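Tail fiber protein (Acinetobacter phage AM24, PDB 5W5P) is a trimeric phage tailspike that probably recognises, and may cleave, the capsular polysaccharide of its Acinetobacter host. Local coordinates at residues R250-G255 and S276-N281; D195-A200 and G223-N228; P304-I309 and G326-G331. All blocks are in the same frame, centred on the assembly; numbering follows the deposited sequence.

Interaction 1 (R250-G255 and S276-N281); sequences RNETTG and SKRGFN
E252 and R278 form a salt bridge, with OE1 of E252 3.0 Å from NE of R278. The bond is bent, 133° at the hydrogen, NE meets OE1 from above the carboxylate plane, and the carboxylate and guanidinium planes stand 79° apart. The second carboxylate oxygen, OE2, lies at the edge of the F280 ring, 3.7 Å from its CZ; a water between OE2 and NH1 of R278 is modelled implausibly close to OE2, which leaves that bridge doubtful. CZ of F280 also sits at one face of the R278 guanidinium, 3.3 Å from its plane and offset toward the rim. At the other end of the contact, OG1 of T254 rests 3.4 Å from CB of K277 and donates to the carbonyl O of G255, 3.0 Å away. All this joins a loop projecting from one coil of a right-handed parallel beta-helix to the part of the next coil that leads into strand 279-285, just before the chain turns its corner at F280 and N281. The coil after that one also grips R278: NH2 bonds to A305 O and NH1 to OD1 of N307. Chi1 (-179°) puts CG of R278 anti to the backbone N, 4.0 Å from OE1 of E252, and the chain then bends at chi2. F280 meets the ring of Y256 steeply and packs on Y337 of the second subunit.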
loop_
_atom_site.group_PDB
_atom_site.type_symbol
_atom_site.label_atom_id
_atom_site.label_comp_id
_atom_site.label_asym_id
_atom_site.label_seq_id
_atom_site.Cartn_x
_atom_site.Cartn_y
_atom_site.Cartn_z
ATOM N N ARG A 250 -13.052 28.851 6.031
ATOM C CA ARG A 250 -13.996 28.191 5.115
ATOM C C ARG A 250 -15.107 27.559 5.951
ATOM O O ARG A 250 -15.697 28.258 6.790
ATOM C CB ARG A 250 -13.228 27.238 4.212
ATOM C CG ARG A 250 -12.428 27.945 3.147
ATOM C CD ARG A 250 -12.967 27.631 1.768
ATOM N NE ARG A 250 -12.385 26.406 1.229
ATOM C CZ ARG A 250 -13.092 25.357 0.825
ATOM N NH1 ARG A 250 -14.416 25.382 0.895
ATOM N NH2 ARG A 250 -12.475 24.285 0.346
ATOM N N ASN A 251 -15.422 26.277 5.763
ATOM C CA ASN A 251 -16.506 25.606 6.466
ATOM C C ASN A 251 -16.068 24.979 7.782
ATOM O O ASN A 251 -16.835 24.205 8.364
ATOM C CB ASN A 251 -17.117 24.513 5.581
ATOM C CG ASN A 251 -17.311 24.957 4.145
ATOM O OD1 ASN A 251 -18.106 25.851 3.863
ATOM N ND2 ASN A 251 -16.585 24.325 3.226
ATOM N N GLU A 252 -14.862 25.275 8.258
ATOM C CA GLU A 252 -14.309 24.607 9.427
ATOM C C GLU A 252 -14.221 25.561 10.607
ATOM O O GLU A 252 -13.871 26.734 10.447
ATOM C CB GLU A 252 -12.926 24.030 9.121
ATOM C CG GLU A 252 -12.899 23.101 7.924
ATOM C CD GLU A 252 -13.903 21.966 8.036
ATOM O OE1 GLU A 252 -14.104 21.439 9.155
ATOM O OE2 GLU A 252 -14.485 21.596 6.996
ATOM N N THR A 253 -14.539 25.047 11.792
ATOM C CA THR A 253 -14.470 25.813 13.028
ATOM C C THR A 253 -13.136 25.653 13.740
ATOM O O THR A 253 -12.926 26.273 14.788
ATOM C CB THR A 253 -15.611 25.408 13.967
ATOM O OG1 THR A 253 -15.645 23.979 14.092
ATOM C CG2 THR A 253 -16.943 25.888 13.416
ATOM N N THR A 254 -12.244 24.824 13.209
ATOM C CA THR A 254 -10.871 24.706 13.674
ATOM C C THR A 254 -9.946 24.790 12.469
ATOM O O THR A 254 -10.390 24.803 11.318
ATOM C CB THR A 254 -10.626 23.386 14.423
ATOM O OG1 THR A 254 -10.658 22.296 13.492
ATOM C CG2 THR A 254 -11.679 23.163 15.491
ATOM N N GLY A 255 -8.643 24.847 12.738
ATOM C CA GLY A 255 -7.680 24.696 11.672
ATOM C C GLY A 255 -7.728 23.307 11.068
ATOM O O GLY A 255 -8.268 22.363 11.642
ATOM N N SER A 276 -3.040 19.398 14.544
ATOM C CA SER A 276 -4.229 20.135 14.126
ATOM C C SER A 276 -5.466 19.433 14.694
ATOM O O SER A 276 -5.361 18.617 15.617
ATOM C CB SER A 276 -4.266 20.262 12.595
ATOM O OG SER A 276 -5.291 21.149 12.195
ATOM N N LYS A 277 -6.637 19.757 14.147
ATOM C CA LYS A 277 -7.891 19.153 14.574
ATOM C C LYS A 277 -8.694 18.554 13.429
ATOM O O LYS A 277 -9.702 17.889 13.690
ATOM C CB LYS A 277 -8.767 20.187 15.301
ATOM C CG LYS A 277 -8.152 20.736 16.582
ATOM C CD LYS A 277 -8.024 19.640 17.628
ATOM C CE LYS A 277 -7.712 20.198 19.003
ATOM N NZ LYS A 277 -7.835 19.133 20.039
ATOM N N ARG A 278 -8.280 18.752 12.184
ATOM C CA ARG A 278 -9.050 18.317 11.030
ATOM C C ARG A 278 -8.081 18.097 9.877
ATOM O O ARG A 278 -7.035 18.752 9.803
ATOM C CB ARG A 278 -10.134 19.350 10.679
ATOM C CG ARG A 278 -11.009 18.985 9.493
ATOM C CD ARG A 278 -12.432 18.690 9.939
ATOM N NE ARG A 278 -13.376 18.548 8.834
ATOM C CZ ARG A 278 -13.372 17.559 7.943
ATOM N NH1 ARG A 278 -14.293 17.539 6.985
ATOM N NH2 ARG A 278 -12.468 16.589 8.006
ATOM N N GLY A 279 -8.419 17.164 8.996
ATOM C CA GLY A 279 -7.528 16.811 7.905
ATOM C C GLY A 279 -8.290 16.370 6.679
ATOM O O GLY A 279 -9.394 15.829 6.772
ATOM N N PHE A 280 -7.689 16.610 5.514
ATOM C CA PHE A 280 -8.195 16.128 4.233
ATOM C C PHE A 280 -7.029 15.523 3.469
ATOM O O PHE A 280 -6.014 16.193 3.264
ATOM C CB PHE A 280 -8.827 17.255 3.400
ATOM C CG PHE A 280 -9.970 17.962 4.075
ATOM C CD1 PHE A 280 -9.733 19.028 4.938
ATOM C CD2 PHE A 280 -11.285 17.588 3.823
ATOM C CE1 PHE A 280 -10.783 19.693 5.553
ATOM C CE2 PHE A 280 -12.340 18.252 4.436
ATOM C CZ PHE A 280 -12.088 19.305 5.302
ATOM N N ASN A 281 -7.170 14.268 3.051
ATOM C CA ASN A 281 -6.218 13.613 2.155
ATOM C C ASN A 281 -4.797 13.685 2.720
ATOM O O ASN A 281 -3.905 14.340 2.191
ATOM C CB ASN A 281 -6.303 14.233 0.758
ATOM C CG ASN A 281 -5.353 13.587 -0.223
ATOM O OD1 ASN A 281 -5.262 12.362 -0.310
ATOM N ND2 ASN A 281 -4.627 14.416 -0.971
HETATM O O HOH W 1 -16.085 19.859 6.499
#

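Interaction 2 (D195-A200 and G223-N228); sequences DDLYTA and GDRLYN
T199 and L226 are paired in parallel register, the N-H of T199 bonding to R225 O (2.9 Å) and the N-H of Y227 to T199 O (3.2 Å, 165° at the hydrogen). CG2 of T199 and CD2 of L226 lie side by side, 3.6 Å apart, on one face of this short strand pair. Y227 is on the other face, and its ring meets Y198 and D196. CB of Y198 stands over that ring, 3.9 Å from its centroid and displaced toward the rim, in a CH-pi contact. The two tyrosine rings are nearly parallel, 16° between planes, yet slid so far that they barely overlap. CG of Y198 lies between its backbone N and carbonyl carbon (chi1 78°), and beyond it the ring leads to the hydroxyl, which bonds to I158 N. The Y227 hydroxyl donates to OD1 of D196 at 2.8 Å, and OD1 accepts through its syn lone pair; R249 NH2 is a further partner of this hydroxyl. A water ties the same OD1 to D224 O and to NH1 of R225, placing D196 and R225 in one polar network without direct contact between their charged atoms.

The R225 side chain reaches the turn of D195-L197. Its CD packs 3.6 Å from L197 O, and NH1 makes a weak bond to D195 O; D196 and L197 each centre an inverse gamma turn. NH2 bonds to E191 O. In the parallel beta-helix these segments belong to successive coils. Strand 182-184 flanks T199, R225 and L226, strand 199-204 continues from the contact, and N228, at the corner before strand 229-232, bonds to E290 of the second subunit.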
loop_
_atom_site.group_PDB
_atom_site.type_symbol
_atom_site.label_atom_id
_atom_site.label_comp_id
_atom_site.label_asym_id
_atom_site.label_seq_id
_atom_site.Cartn_x
_atom_site.Cartn_y
_atom_site.Cartn_z
ATOM N N ASP A 195 -10.229 33.688 5.450
ATOM C CA ASP A 195 -10.206 33.386 4.029
ATOM C C ASP A 195 -9.143 32.337 3.731
ATOM O O ASP A 195 -8.202 32.133 4.504
ATOM C CB ASP A 195 -9.952 34.652 3.212
ATOM C CG ASP A 195 -11.174 35.540 3.131
ATOM O OD1 ASP A 195 -12.300 35.005 3.202
ATOM O OD2 ASP A 195 -11.017 36.771 2.992
ATOM N N ASP A 196 -9.309 31.661 2.593
ATOM C CA ASP A 196 -8.409 30.577 2.193
ATOM C C ASP A 196 -7.190 31.153 1.469
ATOM O O ASP A 196 -6.990 30.980 0.265
ATOM C CB ASP A 196 -9.148 29.562 1.333
ATOM C CG ASP A 196 -8.635 28.150 1.535
ATOM O OD1 ASP A 196 -7.778 27.958 2.425
ATOM O OD2 ASP A 196 -9.085 27.234 0.805
ATOM N N LEU A 197 -6.351 31.835 2.248
ATOM C CA LEU A 197 -5.164 32.508 1.716
ATOM C C LEU A 197 -4.009 31.511 1.623
ATOM O O LEU A 197 -2.975 31.632 2.281
ATOM C CB LEU A 197 -4.805 33.707 2.582
ATOM C CG LEU A 197 -5.973 34.620 2.959
ATOM C CD1 LEU A 197 -5.487 35.787 3.808
ATOM C CD2 LEU A 197 -6.668 35.125 1.704
ATOM N N TYR A 198 -4.209 30.513 0.772
ATOM C CA TYR A 198 -3.291 29.392 0.644
ATOM C C TYR A 198 -2.394 29.549 -0.577
ATOM O O TYR A 198 -2.571 30.436 -1.413
ATOM C CB TYR A 198 -4.075 28.074 0.546
ATOM C CG TYR A 198 -4.658 27.831 -0.832
ATOM C CD1 TYR A 198 -5.858 28.419 -1.211
ATOM C CD2 TYR A 198 -4.000 27.025 -1.759
ATOM C CE1 TYR A 198 -6.390 28.213 -2.468
ATOM C CE2 TYR A 198 -4.525 26.814 -3.020
ATOM C CZ TYR A 198 -5.719 27.411 -3.369
ATOM O OH TYR A 198 -6.239 27.203 -4.624
ATOM N N THR A 199 -1.425 28.647 -0.678
ATOM C CA THR A 199 -0.704 28.430 -1.924
ATOM C C THR A 199 -0.330 26.954 -1.973
ATOM O O THR A 199 -0.172 26.315 -0.930
ATOM C CB THR A 199 0.523 29.352 -2.043
ATOM O OG1 THR A 199 1.125 29.193 -3.334
ATOM C CG2 THR A 199 1.550 29.057 -0.955
ATOM N N ALA A 200 -0.230 26.404 -3.186
ATOM C CA ALA A 200 -0.174 24.958 -3.366
ATOM C C ALA A 200 0.998 24.553 -4.250
ATOM O O ALA A 200 1.599 25.376 -4.945
ATOM C CB ALA A 200 -1.485 24.418 -3.961
ATOM N N GLY A 223 0.379 24.458 8.017
ATOM C CA GLY A 223 -0.635 23.739 7.266
ATOM C C GLY A 223 -1.922 24.504 7.044
ATOM O O GLY A 223 -2.768 24.037 6.272
ATOM N N ASP A 224 -2.100 25.650 7.711
ATOM C CA ASP A 224 -3.247 26.503 7.423
ATOM C C ASP A 224 -3.160 27.105 6.032
ATOM O O ASP A 224 -4.194 27.421 5.430
ATOM C CB ASP A 224 -3.349 27.638 8.446
ATOM C CG ASP A 224 -3.847 27.181 9.797
ATOM O OD1 ASP A 224 -4.910 26.521 9.867
ATOM O OD2 ASP A 224 -3.172 27.496 10.799
ATOM N N ARG A 225 -1.938 27.292 5.513
ATOM C CA ARG A 225 -1.706 28.070 4.300
ATOM C C ARG A 225 -0.967 27.322 3.203
ATOM O O ARG A 225 -0.878 27.843 2.086
ATOM C CB ARG A 225 -0.918 29.352 4.625
ATOM C CG ARG A 225 -1.452 30.130 5.801
ATOM C CD ARG A 225 -2.938 30.434 5.662
ATOM N NE ARG A 225 -3.434 31.275 6.747
ATOM C CZ ARG A 225 -4.690 31.698 6.848
ATOM N NH1 ARG A 225 -5.582 31.350 5.931
ATOM N NH2 ARG A 225 -5.058 32.454 7.876
ATOM N N LEU A 226 -0.448 26.127 3.478
ATOM C CA LEU A 226 0.319 25.348 2.512
ATOM C C LEU A 226 -0.427 24.051 2.234
ATOM O O LEU A 226 -0.510 23.180 3.108
ATOM C CB LEU A 226 1.730 25.078 3.035
ATOM C CG LEU A 226 2.594 26.336 3.193
ATOM C CD1 LEU A 226 4.039 26.003 3.554
ATOM C CD2 LEU A 226 2.536 27.168 1.928
ATOM N N TYR A 227 -0.976 23.932 1.027
ATOM C CA TYR A 227 -1.674 22.738 0.574
ATOM C C TYR A 227 -0.857 22.044 -0.506
ATOM O O TYR A 227 0.054 22.630 -1.096
ATOM C CB TYR A 227 -3.064 23.074 0.019
ATOM C CG TYR A 227 -3.992 23.799 0.972
ATOM C CD1 TYR A 227 -3.782 23.765 2.346
ATOM C CD2 TYR A 227 -5.097 24.505 0.492
ATOM C CE1 TYR A 227 -4.631 24.425 3.214
ATOM C CE2 TYR A 227 -5.957 25.168 1.357
ATOM C CZ TYR A 227 -5.717 25.126 2.714
ATOM O OH TYR A 227 -6.557 25.775 3.587
ATOM N N ASN A 228 -1.212 20.788 -0.773
ATOM C CA ASN A 228 -0.548 19.966 -1.779
ATOM C C ASN A 228 0.965 19.956 -1.551
ATOM O O ASN A 228 1.756 20.412 -2.379
ATOM C CB ASN A 228 -0.897 20.438 -3.194
ATOM C CG ASN A 228 -2.374 20.264 -3.531
ATOM O OD1 ASN A 228 -3.224 20.188 -2.645
ATOM N ND2 ASN A 228 -2.682 20.213 -4.820
HETATM O O HOH W 2 -5.364 29.156 3.839
#

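Interaction 3 (P304-I309 and G326-G331); sequences PAVNVI and GAVYAG
P304 packs over one face of the Y329 ring: CB of the proline stands 3.5 Å from the ring centroid and only 3° off its normal, a CH-pi contact over the very centre of that face. CG and CD extend toward the CD2 and CE2 side of the ring, with CG 3.5 Å from CD2. Chi1 of Y329 (-61°) sets its CG anti to the carbonyl carbon, and this CG lies 3.8 Å from CB of P304, which follows a cis peptide bond. W412 of the second subunit also stacks with Y329.

The backbone bonds follow a parallel register that carries on through the corner, with an extra residue, A305, before it. A327 O accepts two donors, the N-H groups of A305 (2.8 Å) and V306 (2.9 Å). Y329 N then bonds to V306 O, nearly straight at 168°, and V308 N to Y329 O; the bond from I309 N to A330 O is long and weak. CA-H groups add contacts, among them V308 CA to A330 O at 3.1 Å. Such stacked corners mark a right-handed parallel beta-helix: the chain changes direction at N307 in one coil and at Y329 and A330 in the next. V308, just after the first corner, and A330, in the second, have positive phi.

The apolar side chains divide between two places. V306 touches L298 and I309 touches V296 of strand 294-298; V306 and V328 lie side by side and point the same way, while CG1 of V328 meets CG2 of I309 at 3.8 Å. V308 and A330 meet through CG2 and CB at 3.7 Å, near Q373 and G371 of the second subunit.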
loop_
_atom_site.group_PDB
_atom_site.type_symbol
_atom_site.label_atom_id
_atom_site.label_comp_id
_atom_site.label_asym_id
_atom_site.label_seq_id
_atom_site.Cartn_x
_atom_site.Cartn_y
_atom_site.Cartn_z
ATOM N N PRO A 304 -16.693 14.115 9.404
ATOM C CA PRO A 304 -15.623 13.550 10.224
ATOM C C PRO A 304 -14.593 14.588 10.643
ATOM O O PRO A 304 -14.738 15.772 10.336
ATOM C CB PRO A 304 -14.989 12.537 9.282
ATOM C CG PRO A 304 -15.066 13.238 7.949
ATOM C CD PRO A 304 -16.335 14.083 7.973
ATOM N N ALA A 305 -13.559 14.133 11.349
ATOM C CA ALA A 305 -12.370 14.944 11.566
ATOM C C ALA A 305 -11.333 14.744 10.469
ATOM O O ALA A 305 -10.636 15.698 10.099
ATOM C CB ALA A 305 -11.745 14.620 12.927
ATOM N N VAL A 306 -11.228 13.529 9.930
ATOM C CA VAL A 306 -10.222 13.180 8.935
ATOM C C VAL A 306 -10.926 12.568 7.732
ATOM O O VAL A 306 -11.573 11.522 7.852
ATOM C CB VAL A 306 -9.176 12.200 9.495
ATOM C CG1 VAL A 306 -8.064 11.984 8.484
ATOM C CG2 VAL A 306 -8.618 12.706 10.823
ATOM N N ASN A 307 -10.801 13.214 6.580
ATOM C CA ASN A 307 -11.306 12.692 5.312
ATOM C C ASN A 307 -10.137 12.011 4.609
ATOM O O ASN A 307 -9.350 12.667 3.921
ATOM C CB ASN A 307 -11.901 13.806 4.456
ATOM C CG ASN A 307 -13.299 14.210 4.904
ATOM O OD1 ASN A 307 -13.466 15.082 5.759
ATOM N ND2 ASN A 307 -14.311 13.568 4.329
ATOM N N VAL A 308 -10.033 10.691 4.791
ATOM C CA VAL A 308 -8.957 9.848 4.264
ATOM C C VAL A 308 -7.631 10.148 4.952
ATOM O O VAL A 308 -7.113 11.269 4.889
ATOM C CB VAL A 308 -8.803 9.982 2.737
ATOM C CG1 VAL A 308 -7.746 9.007 2.221
ATOM C CG2 VAL A 308 -10.122 9.735 2.056
ATOM N N ILE A 309 -7.074 9.136 5.611
ATOM C CA ILE A 309 -5.695 9.163 6.083
ATOM C C ILE A 309 -5.085 7.800 5.790
ATOM O O ILE A 309 -5.756 6.769 5.913
ATOM C CB ILE A 309 -5.597 9.519 7.584
ATOM C CG1 ILE A 309 -4.134 9.562 8.040
ATOM C CG2 ILE A 309 -6.388 8.540 8.440
ATOM C CD1 ILE A 309 -3.939 10.138 9.416
ATOM N N GLY A 326 -9.607 12.003 15.385
ATOM C CA GLY A 326 -11.040 12.111 15.580
ATOM C C GLY A 326 -11.780 11.092 14.742
ATOM O O GLY A 326 -11.283 9.993 14.469
ATOM N N ALA A 327 -12.995 11.452 14.334
ATOM C CA ALA A 327 -13.732 10.630 13.386
ATOM C C ALA A 327 -12.957 10.528 12.079
ATOM O O ALA A 327 -12.548 11.543 11.504
ATOM C CB ALA A 327 -15.121 11.221 13.141
ATOM N N VAL A 328 -12.759 9.299 11.605
ATOM C CA VAL A 328 -11.974 9.023 10.406
ATOM C C VAL A 328 -12.854 8.280 9.412
ATOM O O VAL A 328 -13.394 7.215 9.732
ATOM C CB VAL A 328 -10.716 8.197 10.724
ATOM C CG1 VAL A 328 -9.949 7.852 9.432
ATOM C CG2 VAL A 328 -9.817 8.931 11.716
ATOM N N TYR A 329 -12.992 8.833 8.206
ATOM C CA TYR A 329 -13.610 8.137 7.084
ATOM C C TYR A 329 -12.514 7.728 6.107
ATOM O O TYR A 329 -11.627 8.532 5.797
ATOM C CB TYR A 329 -14.639 9.013 6.365
ATOM C CG TYR A 329 -15.816 9.461 7.203
ATOM C CD1 TYR A 329 -16.049 8.926 8.462
ATOM C CD2 TYR A 329 -16.692 10.426 6.732
ATOM C CE1 TYR A 329 -17.123 9.339 9.229
ATOM C CE2 TYR A 329 -17.773 10.846 7.492
ATOM C CZ TYR A 329 -17.981 10.299 8.741
ATOM O OH TYR A 329 -19.048 10.717 9.504
ATOM N N ALA A 330 -12.573 6.480 5.634
ATOM C CA ALA A 330 -11.612 5.943 4.672
ATOM C C ALA A 330 -10.176 6.064 5.194
ATOM O O ALA A 330 -9.323 6.739 4.613
ATOM C CB ALA A 330 -11.766 6.623 3.308
ATOM N N GLY A 331 -9.923 5.394 6.315
ATOM C CA GLY A 331 -8.589 5.317 6.888
ATOM C C GLY A 331 -7.949 3.974 6.590
ATOM O O GLY A 331 -8.626 2.945 6.551
#

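How the interactions relate
All three contacts lie between neighbouring coils of the parallel beta-helix, in series along the chain. Interactions 2 and 3 are largely buried and combine backbone pairing with tyrosine rings; interaction 1, partly buried, is carried by a salt bridge from a loop outside the regular strands. Interaction 1 touches both others. A long, weak ion pair joins R250 to D196 of interaction 2, while N281 N probably bonds to N307 O of interaction 3, where strands 279-285 and 306-310 are neighbours. Interactions 2 and 3, with centres about 20 Å apart, do not touch. Each contact has a residue near a corner facing the second subunit, through a hydrogen bond in interaction 2, packing in interaction 1 and ring stacking in interaction 3.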